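Local coordinates for D-alanyl transferase DltD (Enterococcus faecalis, PDB 6O93), which probably transfers D-alanyl groups during the D-alanylation of lipoteichoic acid in the Gram-positive cell wall, at residues V59-Y64 against A357-V362; Q79-A84 against Q142-R147; A132-L137 against A165-G170; P271-F276 against Q313-K318; A278-L283 against K320-E325. All blocks are in the same frame, centred on the assembly; numbering follows the deposited sequence.

Contact 1: V59-Y64 against A357-V362; sequences VLSEKY and AVDRQV
Leu60 and Asp359 carry this buried contact, and what passes between them is van der Waals packing of a methyl on a carboxylate. Leu60 CD1 stands above the plane of the acid group, 3.3 Å from Asp359 OD2 and 3.4 Å from Asp359 CG. Behind it, Leu60 CB approaches both oxygens, at 3.9 Å from Asp359 OD1. The carboxylate is brought there by a first torsion of 179°, which sends Asp359 CG straight out from its helix opposite the backbone N.

Helix 57-63 links strands 40-44 and 69-73, while helix 352-367 follows the last strand of the parallel sheet. Both lie on the same side of that sheet in a three-layer α/β/α fold, consistent with the SGNH hydrolase clan. Val358 and Val362 of the second helix pack on Val293 and Leu291 of strand 289-294.

The polar part of the contact is satisfied from elsewhere. Asp359 OD1 forms a salt bridge with Arg66, just beyond the end of helix 57-63, which would favour the charged acid despite its burial. Ser61 OG stays 4.5 Å from Asp359 OD1 and bonds instead to the carbonyl of Pro57, one turn earlier.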
# COMPACT_ATOMS: atom_id res chain seq x y z
N VAL A 59 -1.76 1.02 -16.95
CA VAL A 59 -1.93 0.83 -18.39
C VAL A 59 -2.92 1.85 -18.94
O VAL A 59 -2.68 2.45 -19.99
CB VAL A 59 -2.38 -0.61 -18.68
CG1 VAL A 59 -2.54 -0.81 -20.18
CG2 VAL A 59 -1.38 -1.60 -18.11
N LEU A 60 -4.04 2.06 -18.24
CA LEU A 60 -5.03 3.02 -18.71
C LEU A 60 -4.47 4.43 -18.75
O LEU A 60 -4.76 5.20 -19.67
CB LEU A 60 -6.28 2.96 -17.82
CG LEU A 60 -7.05 1.63 -17.85
CD1 LEU A 60 -8.12 1.61 -16.78
CD2 LEU A 60 -7.67 1.40 -19.22
N SER A 61 -3.65 4.79 -17.76
CA SER A 61 -3.08 6.14 -17.73
C SER A 61 -2.13 6.36 -18.90
O SER A 61 -2.10 7.45 -19.48
CB SER A 61 -2.36 6.37 -16.40
OG SER A 61 -3.28 6.42 -15.32
N GLU A 62 -1.34 5.34 -19.25
CA GLU A 62 -0.44 5.46 -20.39
C GLU A 62 -1.20 5.43 -21.71
O GLU A 62 -0.88 6.18 -22.64
CB GLU A 62 0.60 4.34 -20.34
CG GLU A 62 1.73 4.46 -21.36
CD GLU A 62 2.63 5.65 -21.10
OE1 GLU A 62 2.52 6.66 -21.84
OE2 GLU A 62 3.44 5.59 -20.15
N LYS A 63 -2.21 4.56 -21.81
CA LYS A 63 -2.96 4.43 -23.05
C LYS A 63 -3.62 5.75 -23.44
O LYS A 63 -3.61 6.13 -24.62
CB LYS A 63 -4.02 3.33 -22.92
CG LYS A 63 -4.91 3.15 -24.15
CD LYS A 63 -4.10 2.82 -25.39
CE LYS A 63 -5.02 2.45 -26.55
NZ LYS A 63 -4.26 2.13 -27.79
N TYR A 64 -4.18 6.46 -22.47
CA TYR A 64 -4.95 7.67 -22.74
C TYR A 64 -4.21 8.94 -22.33
O TYR A 64 -4.83 9.99 -22.17
CB TYR A 64 -6.31 7.58 -22.05
CG TYR A 64 -7.08 6.36 -22.51
CD1 TYR A 64 -7.44 6.20 -23.84
CD2 TYR A 64 -7.44 5.35 -21.61
CE1 TYR A 64 -8.13 5.09 -24.27
CE2 TYR A 64 -8.13 4.23 -22.04
CZ TYR A 64 -8.47 4.11 -23.37
OH TYR A 64 -9.16 3.00 -23.81
N ALA A 357 -12.81 -0.19 -12.15
CA ALA A 357 -13.62 0.60 -11.23
C ALA A 357 -12.75 1.51 -10.38
O ALA A 357 -13.07 2.69 -10.18
CB ALA A 357 -14.47 -0.32 -10.35
N VAL A 358 -11.64 0.98 -9.87
CA VAL A 358 -10.72 1.81 -9.08
C VAL A 358 -10.16 2.93 -9.95
O VAL A 358 -10.08 4.08 -9.51
CB VAL A 358 -9.60 0.94 -8.48
CG1 VAL A 358 -8.50 1.82 -7.90
CG2 VAL A 358 -10.15 0.01 -7.42
N ASP A 359 -9.77 2.61 -11.18
CA ASP A 359 -9.20 3.61 -12.07
C ASP A 359 -10.16 4.79 -12.27
O ASP A 359 -9.73 5.94 -12.30
CB ASP A 359 -8.86 2.98 -13.42
CG ASP A 359 -8.28 3.98 -14.40
OD1 ASP A 359 -7.08 4.30 -14.28
OD2 ASP A 359 -9.03 4.45 -15.27
N ARG A 360 -11.46 4.51 -12.41
CA ARG A 360 -12.41 5.60 -12.58
C ARG A 360 -12.44 6.49 -11.34
O ARG A 360 -12.46 7.72 -11.46
CB ARG A 360 -13.81 5.04 -12.87
CG ARG A 360 -14.89 6.11 -12.88
CD ARG A 360 -16.17 5.63 -13.54
NE ARG A 360 -16.79 4.52 -12.81
CZ ARG A 360 -17.99 4.01 -13.11
NH1 ARG A 360 -18.69 4.51 -14.12
NH2 ARG A 360 -18.48 3.01 -12.40
N GLN A 361 -12.45 5.89 -10.15
CA GLN A 361 -12.45 6.68 -8.93
C GLN A 361 -11.15 7.47 -8.78
O GLN A 361 -11.16 8.62 -8.35
CB GLN A 361 -12.68 5.78 -7.72
CG GLN A 361 -14.02 5.05 -7.76
CD GLN A 361 -15.18 6.01 -7.92
OE1 GLN A 361 -15.24 7.05 -7.26
NE2 GLN A 361 -16.11 5.67 -8.80
N VAL A 362 -10.01 6.86 -9.14
CA VAL A 362 -8.74 7.57 -9.08
C VAL A 362 -8.75 8.75 -10.05
O VAL A 362 -8.38 9.87 -9.70
CB VAL A 362 -7.57 6.62 -9.37
CG1 VAL A 362 -6.29 7.42 -9.57
CG2 VAL A 362 -7.39 5.63 -8.24

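Contact 2: Q79-A84 against Q142-R147; sequences QSLTQA and QYLAQR
Leu81 overlaps Leu144 methyl to methyl, CD1 of the first lying 3.6 Å from CD2 of the second. The two side chains run past each other in opposite directions, so the meeting is alongside rather than head-on. The second branch of Leu81 looks the other way, its CD2 approaching Arg147 CB at 4.1 Å. Leu81 thus straddles the two residues that face it from successive turns of helix 139-148. Its first torsion of -170° carries CG out opposite the backbone N, toward that helix. Phe118 and Phe151 also border Leu81, and the carboxylate of Asp275 comes against its CB, so this buried leucine sits between aromatic rings and an acid.

Arg147 offers only the root of its chain to Leu81. Beyond CB the chain folds back, with chi2 at -74° and chi3 at -67°, and its CG lies 3.4 Å above the plane of the Tyr143 ring, displaced toward the rim. The bend delivers the guanidinium to Asp275 of helix 272-285, where Arg147 NE makes a salt bridge to Asp275 OD1. Tyr143 OH hydrogen-bonds to that same oxygen, so two groups one turn apart grip a single acceptor, and the arginine probably stabilises the buried acid's negative charge.

Helix 80-90 is the crossover between parallel strands 69-73 and 98-102. Helix 139-148 belongs to the long, mostly helical excursion between strands 98-102 and 289-294. Their leucine packing is helix-on-helix contact where this excursion is laid against one helical layer of an α/β/α sandwich, consistent with the SGNH hydrolase clan.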
# COMPACT_ATOMS: atom_id res chain seq x y z
N GLN A 79 2.77 -3.58 4.78
CA GLN A 79 1.55 -3.11 5.42
C GLN A 79 1.75 -1.67 5.93
O GLN A 79 2.69 -0.98 5.52
CB GLN A 79 1.15 -4.09 6.52
CG GLN A 79 0.95 -5.52 6.01
CD GLN A 79 0.23 -6.42 7.00
OE1 GLN A 79 -0.19 -5.99 8.07
NE2 GLN A 79 0.10 -7.69 6.63
N SER A 80 0.87 -1.23 6.83
CA SER A 80 0.78 0.19 7.14
C SER A 80 2.05 0.71 7.80
O SER A 80 2.47 1.84 7.53
CB SER A 80 -0.43 0.46 8.04
OG SER A 80 -1.64 0.27 7.32
N LEU A 81 2.66 -0.08 8.68
CA LEU A 81 3.84 0.40 9.40
C LEU A 81 4.98 0.67 8.43
O LEU A 81 5.64 1.71 8.49
CB LEU A 81 4.25 -0.62 10.46
CG LEU A 81 5.32 -0.16 11.45
CD1 LEU A 81 4.85 1.05 12.24
CD2 LEU A 81 5.69 -1.29 12.39
N THR A 82 5.24 -0.27 7.51
CA THR A 82 6.22 -0.04 6.46
C THR A 82 5.89 1.20 5.66
O THR A 82 6.76 2.04 5.39
CB THR A 82 6.30 -1.26 5.54
OG1 THR A 82 6.80 -2.39 6.27
CG2 THR A 82 7.20 -0.98 4.35
N GLN A 83 4.62 1.34 5.26
CA GLN A 83 4.22 2.45 4.41
C GLN A 83 4.31 3.78 5.14
O GLN A 83 4.63 4.81 4.53
CB GLN A 83 2.80 2.23 3.88
CG GLN A 83 2.65 1.00 2.99
CD GLN A 83 3.33 1.17 1.65
OE1 GLN A 83 4.14 2.07 1.45
NE2 GLN A 83 3.00 0.29 0.70
N ALA A 84 4.04 3.79 6.45
CA ALA A 84 4.15 5.03 7.21
C ALA A 84 5.56 5.60 7.12
O ALA A 84 5.75 6.82 7.03
CB ALA A 84 3.75 4.79 8.67
N GLN A 142 6.29 8.48 18.98
CA GLN A 142 6.37 7.55 20.09
C GLN A 142 5.68 6.23 19.76
O GLN A 142 6.14 5.16 20.19
CB GLN A 142 5.76 8.17 21.35
CG GLN A 142 6.41 9.49 21.75
CD GLN A 142 5.91 10.01 23.08
OE1 GLN A 142 4.92 10.73 23.14
NE2 GLN A 142 6.61 9.64 24.15
N TYR A 143 4.58 6.28 19.01
CA TYR A 143 3.94 5.04 18.59
C TYR A 143 4.83 4.25 17.64
O TYR A 143 4.95 3.03 17.78
CB TYR A 143 2.59 5.33 17.93
CG TYR A 143 1.93 4.07 17.41
CD1 TYR A 143 1.18 3.26 18.26
CD2 TYR A 143 2.07 3.68 16.09
CE1 TYR A 143 0.59 2.10 17.80
CE2 TYR A 143 1.48 2.52 15.62
CZ TYR A 143 0.74 1.74 16.49
OH TYR A 143 0.15 0.58 16.03
N LEU A 144 5.46 4.93 16.68
CA LEU A 144 6.40 4.25 15.80
C LEU A 144 7.52 3.60 16.60
O LEU A 144 7.88 2.44 16.36
CB LEU A 144 6.99 5.24 14.79
CG LEU A 144 6.09 5.65 13.62
CD1 LEU A 144 6.75 6.76 12.83
CD2 LEU A 144 5.80 4.45 12.73
N ALA A 145 8.08 4.33 17.57
CA ALA A 145 9.15 3.77 18.39
C ALA A 145 8.68 2.52 19.12
O ALA A 145 9.39 1.50 19.14
CB ALA A 145 9.63 4.83 19.39
N GLN A 146 7.50 2.57 19.73
CA GLN A 146 6.98 1.42 20.46
C GLN A 146 6.85 0.21 19.55
O GLN A 146 7.26 -0.90 19.91
CB GLN A 146 5.64 1.77 21.10
CG GLN A 146 4.97 0.63 21.87
CD GLN A 146 4.05 -0.22 20.99
OE1 GLN A 146 4.26 -1.42 20.84
NE2 GLN A 146 3.03 0.41 20.43
N ARG A 147 6.27 0.39 18.36
CA ARG A 147 6.05 -0.74 17.46
C ARG A 147 7.37 -1.30 16.95
O ARG A 147 7.55 -2.52 16.89
CB ARG A 147 5.17 -0.32 16.29
CG ARG A 147 3.74 0.04 16.68
CD ARG A 147 2.90 -1.19 17.01
NE ARG A 147 2.68 -2.03 15.83
CZ ARG A 147 2.95 -3.33 15.75
NH1 ARG A 147 3.44 -4.00 16.79
NH2 ARG A 147 2.71 -3.98 14.62

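Contact 3: A132-L137 against A165-G170; sequences ANLTEL and ANLQAG
This is a partly buried contact, apolar in its side chains, in the helical part of the protein, its centre about 26 Å from the centre of the chain, where the loop joining helices 124-132 and 139-148 meets the C-terminal end of helix 158-168. Two leucines of the loop, Leu134 and Leu137, converge on Leu167. Leu134 and Leu167 reach for each other tip to tip, with CD2 of Leu134 3.9 Å from CD2 of Leu167. Leu137 comes across at a slant, its CD1 lying 3.8 Å from Leu167 CG. Between these neighbours Leu167 takes an unusual first torsion of -99°, well off the staggered position; Trp130, Leu131 and Ala145 touch it as well.

The other branch of Leu137 goes to backbone. Its CD2 rests 3.4 Å from Gly170 C and 3.7 Å from Leu167 O, fitting against the turn that ends the helix. With CG opposite the backbone N, at a chi1 of -165°, the fork of Leu137 can touch side chain and turn at once. Leu167 O is held from two quarters, by Gly170 N at 2.9 Å and by Gln142 NE2 of helix 139-148.

Gly170 has a positive phi of 87° and two hydrogen bonds lead back into the last helical turn. These are the marks of a Schellman motif, with glycine in the left-handed position after the last helical residues; Leu137 CD2 packs against its backbone.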
# COMPACT_ATOMS: atom_id res chain seq x y z
N ALA A 132 17.40 10.95 12.69
CA ALA A 132 18.43 11.97 12.59
C ALA A 132 17.82 13.37 12.50
O ALA A 132 18.38 14.33 13.04
CB ALA A 132 19.32 11.70 11.38
N ASN A 133 16.68 13.50 11.82
CA ASN A 133 16.06 14.80 11.59
C ASN A 133 14.98 15.13 12.61
O ASN A 133 14.29 16.15 12.46
CB ASN A 133 15.45 14.84 10.18
CG ASN A 133 16.49 14.64 9.10
OD1 ASN A 133 17.64 15.06 9.24
ND2 ASN A 133 16.10 14.00 8.01
N LEU A 134 14.82 14.31 13.64
CA LEU A 134 13.77 14.54 14.63
C LEU A 134 14.15 15.70 15.54
O LEU A 134 15.14 15.62 16.27
CB LEU A 134 13.54 13.27 15.43
CG LEU A 134 12.16 13.07 16.08
CD1 LEU A 134 11.06 13.14 15.04
CD2 LEU A 134 12.13 11.74 16.81
N THR A 135 13.36 16.78 15.49
CA THR A 135 13.58 17.95 16.34
C THR A 135 12.46 18.21 17.32
O THR A 135 12.70 18.87 18.34
CB THR A 135 13.78 19.21 15.48
OG1 THR A 135 12.64 19.41 14.63
CG2 THR A 135 15.04 19.09 14.63
N GLU A 136 11.24 17.75 17.05
CA GLU A 136 10.13 17.88 17.97
C GLU A 136 9.39 16.55 18.03
O GLU A 136 9.12 15.95 16.98
CB GLU A 136 9.17 19.00 17.56
CG GLU A 136 8.02 19.21 18.53
CD GLU A 136 7.27 20.50 18.29
OE1 GLU A 136 7.56 21.19 17.29
OE2 GLU A 136 6.40 20.85 19.12
N LEU A 137 9.08 16.10 19.23
CA LEU A 137 8.50 14.78 19.44
C LEU A 137 6.98 14.85 19.36
O LEU A 137 6.36 15.73 19.96
CB LEU A 137 8.93 14.22 20.80
CG LEU A 137 8.72 12.73 21.04
CD1 LEU A 137 9.55 11.91 20.05
CD2 LEU A 137 9.08 12.38 22.47
N ALA A 165 13.94 3.70 22.98
CA ALA A 165 13.54 3.72 24.38
C ALA A 165 13.37 5.15 24.88
O ALA A 165 12.42 5.45 25.62
CB ALA A 165 14.56 2.97 25.23
N ASN A 166 14.28 6.05 24.49
CA ASN A 166 14.16 7.44 24.91
C ASN A 166 12.93 8.10 24.30
O ASN A 166 12.24 8.87 24.97
CB ASN A 166 15.42 8.21 24.53
CG ASN A 166 16.66 7.69 25.24
OD1 ASN A 166 16.56 7.02 26.27
ND2 ASN A 166 17.83 7.98 24.69
N LEU A 167 12.64 7.80 23.03
CA LEU A 167 11.44 8.35 22.40
C LEU A 167 10.19 7.98 23.18
O LEU A 167 9.34 8.83 23.45
CB LEU A 167 11.33 7.86 20.96
CG LEU A 167 11.83 8.82 19.87
CD1 LEU A 167 13.33 9.02 19.96
CD2 LEU A 167 11.43 8.29 18.50
N GLN A 168 10.07 6.70 23.55
CA GLN A 168 8.90 6.27 24.32
C GLN A 168 8.84 6.99 25.66
O GLN A 168 7.74 7.22 26.19
CB GLN A 168 8.94 4.76 24.52
CG GLN A 168 8.79 3.97 23.24
CD GLN A 168 8.96 2.48 23.45
OE1 GLN A 168 8.04 1.78 23.86
NE2 GLN A 168 10.17 1.98 23.17
N ALA A 169 9.99 7.35 26.23
CA ALA A 169 10.02 8.09 27.48
C ALA A 169 9.79 9.58 27.30
O ALA A 169 9.84 10.33 28.28
CB ALA A 169 11.36 7.86 28.19
N GLY A 170 9.53 10.03 26.07
CA GLY A 170 9.27 11.44 25.82
C GLY A 170 10.50 12.27 25.57
O GLY A 170 10.44 13.50 25.72

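Contact 4: P271-F276 against Q313-K318; sequences PEYGDF and QQVARK
Tyr273 offers one face of its ring to the stem of Lys318, which crosses it obliquely. The lysine is stretched out: CG stands opposite the backbone N, with chi1 at -173°, and the chain stays extended to its end. It enters over the CE1 side, where Lys318 CG is 3.8 Å from Tyr273 CE1, and CD then passes 3.6 Å from Tyr273 CZ. Lys318 CE sits almost exactly above the middle, 3.7 Å from the Tyr273 ring centroid and 2° off the normal, a CH-pi contact. The ammonium has moved on toward CD2 and CE2. Lys318 NZ is 4.0 Å from the same Tyr273 centroid and 22° off the normal, a cation-pi pair.

The ring meets this chain because Tyr273 CG lies opposite its own carbonyl carbon, pointing the phenol at the other helix. Its far end touches the helix directly, with Tyr273 OH 3.7 Å from Val315 CG1 and the two side chains at about a right angle. That hydroxyl is hydrogen-bonded to the carbonyl of Tyr267.

Lys318 NZ hydrogen-bonds to the backbone oxygens of Arg268, Trp387 and Gln390, and also faces the Trp387 ring. Carbonyls and two rings would thus offset its buried charge.

Helix 272-285 leads into strand 289-294, and helix 309-324 follows as the crossover to edge strand 331-333. The pair joins the first turn of helix 272-285 to the middle of helix 309-324, with the C-terminal region covering the lysine's tip.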
# COMPACT_ATOMS: atom_id res chain seq x y z
N PRO A 271 -3.32 -4.96 15.68
CA PRO A 271 -2.41 -3.81 15.77
C PRO A 271 -2.31 -3.03 14.48
O PRO A 271 -1.83 -1.89 14.49
CB PRO A 271 -1.07 -4.45 16.14
CG PRO A 271 -1.41 -5.77 16.72
CD PRO A 271 -2.64 -6.23 16.01
N GLU A 272 -2.75 -3.60 13.35
CA GLU A 272 -2.68 -2.90 12.08
C GLU A 272 -3.53 -1.64 12.09
O GLU A 272 -3.23 -0.69 11.35
CB GLU A 272 -3.11 -3.83 10.94
CG GLU A 272 -3.02 -3.22 9.54
CD GLU A 272 -1.59 -3.01 9.08
OE1 GLU A 272 -0.67 -3.60 9.68
OE2 GLU A 272 -1.39 -2.26 8.11
N TYR A 273 -4.59 -1.61 12.90
CA TYR A 273 -5.38 -0.38 13.02
C TYR A 273 -4.53 0.74 13.60
O TYR A 273 -4.67 1.91 13.19
CB TYR A 273 -6.62 -0.63 13.89
CG TYR A 273 -7.62 -1.54 13.23
CD1 TYR A 273 -8.43 -1.08 12.20
CD2 TYR A 273 -7.76 -2.86 13.63
CE1 TYR A 273 -9.35 -1.90 11.59
CE2 TYR A 273 -8.68 -3.70 13.03
CZ TYR A 273 -9.47 -3.21 12.01
OH TYR A 273 -10.38 -4.03 11.40
N GLY A 274 -3.65 0.42 14.54
CA GLY A 274 -2.70 1.41 15.03
C GLY A 274 -1.64 1.76 14.01
O GLY A 274 -1.30 2.94 13.83
N ASP A 275 -1.10 0.75 13.32
CA ASP A 275 -0.11 1.02 12.28
C ASP A 275 -0.72 1.83 11.15
O ASP A 275 -0.06 2.70 10.56
CB ASP A 275 0.47 -0.29 11.75
CG ASP A 275 1.22 -1.07 12.82
OD1 ASP A 275 1.41 -0.53 13.93
OD2 ASP A 275 1.61 -2.22 12.54
N PHE A 276 -1.98 1.55 10.82
CA PHE A 276 -2.69 2.34 9.83
C PHE A 276 -2.82 3.79 10.28
O PHE A 276 -2.68 4.72 9.47
CB PHE A 276 -4.06 1.73 9.57
CG PHE A 276 -4.88 2.46 8.55
CD1 PHE A 276 -4.36 2.75 7.30
CD2 PHE A 276 -6.18 2.83 8.82
CE1 PHE A 276 -5.11 3.42 6.35
CE2 PHE A 276 -6.95 3.49 7.88
CZ PHE A 276 -6.41 3.78 6.64
N GLN A 313 -17.57 -6.73 6.17
CA GLN A 313 -18.30 -5.46 6.25
C GLN A 313 -18.08 -4.78 7.60
O GLN A 313 -18.05 -3.55 7.67
CB GLN A 313 -19.79 -5.69 6.01
CG GLN A 313 -20.13 -6.00 4.56
CD GLN A 313 -19.61 -4.94 3.61
OE1 GLN A 313 -19.84 -3.75 3.80
NE2 GLN A 313 -18.89 -5.37 2.58
N GLN A 314 -17.92 -5.56 8.67
CA GLN A 314 -17.56 -4.98 9.96
C GLN A 314 -16.19 -4.32 9.88
O GLN A 314 -15.98 -3.24 10.46
CB GLN A 314 -17.59 -6.05 11.04
CG GLN A 314 -18.97 -6.62 11.32
CD GLN A 314 -19.90 -5.61 11.96
OE1 GLN A 314 -19.63 -5.09 13.03
NE2 GLN A 314 -21.01 -5.32 11.28
N VAL A 315 -15.26 -4.94 9.16
CA VAL A 315 -13.92 -4.36 9.00
C VAL A 315 -14.00 -3.06 8.22
O VAL A 315 -13.41 -2.04 8.60
CB VAL A 315 -12.99 -5.38 8.31
CG1 VAL A 315 -11.63 -4.75 8.02
CG2 VAL A 315 -12.83 -6.62 9.17
N ALA A 316 -14.74 -3.06 7.11
CA ALA A 316 -14.90 -1.84 6.33
C ALA A 316 -15.51 -0.73 7.16
O ALA A 316 -15.08 0.43 7.08
CB ALA A 316 -15.75 -2.11 5.09
N ARG A 317 -16.51 -1.06 7.98
CA ARG A 317 -17.13 -0.04 8.82
C ARG A 317 -16.12 0.55 9.80
O ARG A 317 -16.14 1.76 10.07
CB ARG A 317 -18.32 -0.63 9.58
CG ARG A 317 -19.11 0.40 10.38
CD ARG A 317 -20.08 -0.26 11.35
NE ARG A 317 -21.18 -0.92 10.66
CZ ARG A 317 -22.14 -1.62 11.27
NH1 ARG A 317 -23.10 -2.18 10.56
NH2 ARG A 317 -22.13 -1.75 12.60
N LYS A 318 -15.24 -0.29 10.35
CA LYS A 318 -14.25 0.20 11.30
C LYS A 318 -13.24 1.11 10.61
O LYS A 318 -12.89 2.17 11.13
CB LYS A 318 -13.54 -0.97 11.97
CG LYS A 318 -12.61 -0.57 13.10
CD LYS A 318 -12.19 -1.78 13.91
CE LYS A 318 -11.23 -1.40 15.03
NZ LYS A 318 -10.86 -2.57 15.86

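Contact 5: A278-L283 against K320-E325; sequences AALEQL and KYQLQE
Leu280 reaches across to meet Gln322 and Leu323. From CB, which points at the facing helix, a chi1 of -66° sets CG opposite the carbonyl carbon and a chi2 of 174° opens the fork toward the two partners. CD1 takes the glutamine side: it lies 4.0 Å from Gln322 NE2 and 4.1 Å from Gln322 CG, packing along the chain and its amide end. The same CD1 is 4.1 Å from Leu323 CD2. CD2 goes wholly to the leucine, 3.6 Å from Leu323 CD2, and the two leucines cross at about a right angle.

Beneath them both leucines touch Phe292 of strand 289-294, the first strand of the β-α-β unit whose helix 309-324 crosses over to strand 331-333. The leucines thus fill the space where two adjacent helices, running in the same general direction, meet a parallel sheet of flavodoxin-like order (2-1-3-4-5), as in SGNH hydrolases.

Gln322 is extended, with CG opposite the backbone N at a chi1 of -175°, and this takes its amide past Leu280 toward helix 272-285. There Gln322 NE2 donates to the backbone oxygen of Tyr273 and to the side-chain oxygen of Gln277. Gln322 OE1 in turn receives the indole N-H of Trp387. Bonds at both ends fix which way the amide is turned, so a buried polar group lies satisfied beside the leucine methyls.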
# COMPACT_ATOMS: atom_id res chain seq x y z
N ALA A 278 -0.69 5.35 12.02
CA ALA A 278 0.61 5.97 11.80
C ALA A 278 0.73 6.51 10.39
O ALA A 278 1.25 7.61 10.18
CB ALA A 278 1.73 4.96 12.09
N ALA A 279 0.26 5.75 9.40
CA ALA A 279 0.29 6.23 8.02
C ALA A 279 -0.63 7.42 7.83
O ALA A 279 -0.30 8.35 7.08
CB ALA A 279 -0.08 5.09 7.07
N LEU A 280 -1.79 7.42 8.49
CA LEU A 280 -2.72 8.53 8.37
C LEU A 280 -2.14 9.81 8.94
O LEU A 280 -2.30 10.89 8.35
CB LEU A 280 -4.04 8.18 9.07
CG LEU A 280 -4.85 7.04 8.46
CD1 LEU A 280 -6.05 6.72 9.34
CD2 LEU A 280 -5.30 7.38 7.05
N GLU A 281 -1.46 9.73 10.08
CA GLU A 281 -0.86 10.93 10.66
C GLU A 281 0.22 11.50 9.75
O GLU A 281 0.33 12.72 9.60
CB GLU A 281 -0.29 10.62 12.05
CG GLU A 281 0.49 11.78 12.66
CD GLU A 281 0.68 11.66 14.17
OE1 GLU A 281 0.05 10.78 14.79
OE2 GLU A 281 1.47 12.45 14.73
N GLN A 282 1.03 10.63 9.14
CA GLN A 282 2.06 11.11 8.22
C GLN A 282 1.45 11.80 7.01
O GLN A 282 1.96 12.83 6.55
CB GLN A 282 2.95 9.95 7.77
CG GLN A 282 3.75 9.30 8.89
CD GLN A 282 4.73 10.25 9.54
OE1 GLN A 282 5.36 11.08 8.88
NE2 GLN A 282 4.87 10.15 10.86
N LEU A 283 0.35 11.26 6.49
CA LEU A 283 -0.31 11.87 5.34
C LEU A 283 -0.92 13.22 5.72
O LEU A 283 -0.81 14.19 4.96
CB LEU A 283 -1.37 10.93 4.78
CG LEU A 283 -0.82 9.65 4.16
CD1 LEU A 283 -1.89 8.56 4.10
CD2 LEU A 283 -0.27 9.93 2.76
N LYS A 320 -13.62 2.79 7.72
CA LYS A 320 -14.24 4.02 7.24
C LYS A 320 -14.56 4.97 8.39
O LYS A 320 -14.58 6.18 8.19
CB LYS A 320 -15.50 3.70 6.43
CG LYS A 320 -15.20 3.03 5.09
CD LYS A 320 -16.40 3.06 4.15
CE LYS A 320 -17.55 2.23 4.68
NZ LYS A 320 -18.67 2.18 3.70
N TYR A 321 -14.81 4.43 9.59
CA TYR A 321 -14.97 5.31 10.74
C TYR A 321 -13.66 6.01 11.08
O TYR A 321 -13.62 7.23 11.26
CB TYR A 321 -15.48 4.52 11.95
CG TYR A 321 -15.73 5.40 13.16
CD1 TYR A 321 -16.93 6.08 13.30
CD2 TYR A 321 -14.77 5.55 14.15
CE1 TYR A 321 -17.17 6.90 14.39
CE2 TYR A 321 -15.00 6.36 15.25
CZ TYR A 321 -16.20 7.03 15.36
OH TYR A 321 -16.44 7.83 16.45
N GLN A 322 -12.57 5.24 11.16
CA GLN A 322 -11.27 5.82 11.46
C GLN A 322 -10.89 6.88 10.43
O GLN A 322 -10.29 7.90 10.77
CB GLN A 322 -10.22 4.71 11.53
CG GLN A 322 -8.83 5.16 11.96
CD GLN A 322 -7.91 3.98 12.23
OE1 GLN A 322 -8.34 2.83 12.25
NE2 GLN A 322 -6.63 4.27 12.45
N LEU A 323 -11.23 6.65 9.17
CA LEU A 323 -10.95 7.63 8.12
C LEU A 323 -11.87 8.84 8.25
O LEU A 323 -11.41 9.96 8.48
CB LEU A 323 -11.10 6.98 6.75
CG LEU A 323 -10.04 5.93 6.39
CD1 LEU A 323 -10.44 5.17 5.14
CD2 LEU A 323 -8.68 6.59 6.21
N GLN A 324 -13.18 8.62 8.10
CA GLN A 324 -14.13 9.73 8.08
C GLN A 324 -14.06 10.55 9.35
O GLN A 324 -14.16 11.79 9.31
CB GLN A 324 -15.55 9.20 7.87
CG GLN A 324 -15.81 8.63 6.48
CD GLN A 324 -16.12 9.71 5.46
OE1 GLN A 324 -16.21 10.89 5.80
NE2 GLN A 324 -16.30 9.31 4.21
N GLU A 325 -13.89 9.89 10.50
CA GLU A 325 -13.85 10.60 11.77
C GLU A 325 -12.73 11.63 11.82
O GLU A 325 -12.83 12.60 12.59
CB GLU A 325 -13.69 9.59 12.91
CG GLU A 325 -13.50 10.19 14.29
CD GLU A 325 -14.70 10.97 14.78
OE1 GLU A 325 -15.73 10.99 14.07
OE2 GLU A 325 -14.61 11.56 15.88

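How the contacts relate
Contacts 4 and 5 hold the same two helices, 272-285 and 309-324: contact 5 by two leucines over the sheet and a hydrogen-bonded glutamine, contact 4 by a charge on an aromatic face. Contact 2 lies on the same side of the sheet, joined to contact 4 through Asp275 and to contact 5 by packing of Ala84. Contact 1 lies across the sheet, its centre about 30 Å from that of contact 2, and sets a methyl on a salt-bridged acid. Contact 3 is the outermost and most exposed, purely apolar in its side chains, and Gln142 ties it to contact 2. The other four are buried, and each keeps a polar group satisfied beside apolar packing.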